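Local coordinates for phosphoserine aminotransferase (Bacillus alcalophilus, PDB 4AZJ) that catalyses the reversible, pyridoxal 5'-phosphate-dependent transamination between O-phospho-L-serine and 2-oxoglutarate in the second step of L-serine biosynthesis, working as a homodimer, at the interface of chains A and B. Sequence-based numbering; all coordinates share one arbitrary frame. Chains: chain A/B, Phosphoserine aminotransferase.

The interface of chains A and B. Residues chain A 14, 19, 22-23, 200, 242, 246; chain B 26-27, 35, 37-38.
B:Met37 carries the packed core of this patch of the two-fold homodimer interface, its side chain lying among A:Leu14, A:Leu19, A:Pro200, A:Phe242 and A:Met246. The B:Met37 chain runs extended to SD and then turns (chi3 -98°), which brings its CE methyl in plane to the edge of the A:Phe242 ring, 3.9 Å from CE2. B:Met37 CE also meets A:Leu19 CD2 at 3.8 Å, the two side chains sliding past each other in opposite directions, while SD rests against A:Met246 CG and A:Pro200 CB. A:Leu14 crosses B:Met37 at about a right angle, with CD1 against its CB. From helix 16-24, A:Leu19 also reaches tip to tip toward B:Glu38, setting CD1 against the carboxylate.

That carboxylate is gripped through both oxygens. B:Glu38 OE1 accepts B:Ser35 N at 2.8 Å through its anti lone pair, a bond within chain B that would help hold the carboxylate in place. B:Ser35 OG in turn donates to B:Leu26 O.

A second packed patch lies at A:Gln23, whose amide crosses the B:Leu27 branch with A:Gln23 OE1 3.4 Å from B:Leu27 CD1; B:Leu26 CD2 abuts the A:Gln23 backbone. In contrast to the dry B:Met37 core, the B:Glu38 end is hydrated: a water bridges A:Leu14 O and B:Glu38 OE2, and this OE2 takes A:Leu14 N on its anti side, at 2.9 Å and nearly straight (177° at H).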
# COMPACT_ATOMS: atom_id res chain seq x y z
N LEU A 14 10.59 13.95 -5.80
CA LEU A 14 11.57 12.90 -5.59
C LEU A 14 12.91 13.36 -6.13
O LEU A 14 13.00 14.23 -7.01
CB LEU A 14 11.10 11.60 -6.28
CG LEU A 14 9.93 10.94 -5.54
CD1 LEU A 14 9.28 9.93 -6.44
CD2 LEU A 14 10.41 10.26 -4.27
N LEU A 19 14.72 8.63 -9.46
CA LEU A 19 13.78 8.39 -10.54
C LEU A 19 14.46 7.89 -11.78
O LEU A 19 13.98 6.98 -12.46
CB LEU A 19 12.95 9.63 -10.84
CG LEU A 19 11.77 9.87 -9.92
CD1 LEU A 19 11.18 11.28 -10.15
CD2 LEU A 19 10.66 8.84 -10.13
N ALA A 22 15.42 4.33 -11.38
CA ALA A 22 14.23 3.49 -11.52
C ALA A 22 13.84 3.33 -12.97
O ALA A 22 13.51 2.23 -13.44
CB ALA A 22 13.09 4.07 -10.74
N GLN A 23 13.88 4.43 -13.71
CA GLN A 23 13.51 4.38 -15.11
C GLN A 23 14.43 3.45 -15.89
O GLN A 23 13.97 2.63 -16.69
CB GLN A 23 13.56 5.77 -15.73
CG GLN A 23 13.13 5.81 -17.18
CD GLN A 23 13.25 7.20 -17.78
OE1 GLN A 23 14.29 7.84 -17.63
NE2 GLN A 23 12.20 7.67 -18.40
N PRO A 200 7.88 7.14 -2.31
CA PRO A 200 6.59 7.38 -2.91
C PRO A 200 5.55 6.89 -1.93
O PRO A 200 5.86 6.44 -0.84
CB PRO A 200 6.63 6.52 -4.18
CG PRO A 200 7.44 5.31 -3.72
CD PRO A 200 8.38 5.79 -2.61
N PHE A 242 7.42 -2.26 -5.05
CA PHE A 242 7.99 -1.14 -5.81
C PHE A 242 8.18 0.07 -4.92
O PHE A 242 9.16 0.79 -5.05
CB PHE A 242 7.16 -0.78 -7.05
CG PHE A 242 7.86 0.19 -7.96
CD1 PHE A 242 8.92 -0.22 -8.73
CD2 PHE A 242 7.45 1.50 -8.02
CE1 PHE A 242 9.59 0.68 -9.56
CE2 PHE A 242 8.13 2.40 -8.88
CZ PHE A 242 9.19 1.95 -9.64
N MET A 246 11.65 1.97 -4.37
CA MET A 246 11.86 3.39 -4.54
C MET A 246 12.41 4.02 -3.27
O MET A 246 13.26 4.92 -3.33
CB MET A 246 10.56 4.09 -4.96
CG MET A 246 10.14 3.82 -6.37
SD MET A 246 11.34 4.39 -7.59
CE MET A 246 11.67 6.06 -7.06
N LEU B 26 8.09 7.93 -17.03
CA LEU B 26 8.36 7.90 -15.58
C LEU B 26 8.80 9.25 -15.04
O LEU B 26 8.53 9.57 -13.88
CB LEU B 26 9.38 6.81 -15.23
CG LEU B 26 9.32 6.37 -13.77
CD1 LEU B 26 8.08 5.50 -13.53
CD2 LEU B 26 10.54 5.61 -13.33
N LEU B 27 9.49 10.05 -15.86
CA LEU B 27 9.97 11.38 -15.42
C LEU B 27 9.06 12.53 -15.83
O LEU B 27 9.20 13.65 -15.34
CB LEU B 27 11.35 11.64 -16.04
CG LEU B 27 12.42 10.55 -15.92
CD1 LEU B 27 13.78 11.01 -16.50
CD2 LEU B 27 12.57 10.11 -14.48
N SER B 35 7.02 13.07 -12.39
CA SER B 35 6.60 11.67 -12.38
C SER B 35 5.18 11.60 -11.84
O SER B 35 4.78 12.40 -11.00
CB SER B 35 7.51 10.87 -11.47
OG SER B 35 7.16 9.48 -11.45
N MET B 37 4.50 9.67 -9.71
CA MET B 37 4.84 9.42 -8.31
C MET B 37 5.03 10.68 -7.49
O MET B 37 5.14 10.62 -6.26
CB MET B 37 6.18 8.64 -8.18
CG MET B 37 6.00 7.19 -8.28
SD MET B 37 7.66 6.45 -8.17
CE MET B 37 8.00 6.20 -9.86
N GLU B 38 5.15 11.82 -8.18
CA GLU B 38 5.42 13.11 -7.50
C GLU B 38 4.19 14.02 -7.44
O GLU B 38 4.29 15.15 -6.94
CB GLU B 38 6.54 13.85 -8.23
CG GLU B 38 7.90 13.13 -8.19
CD GLU B 38 8.93 13.84 -9.07
OE1 GLU B 38 8.78 13.82 -10.32
OE2 GLU B 38 9.83 14.52 -8.49
O HOH W 1 12.62 14.75 -9.78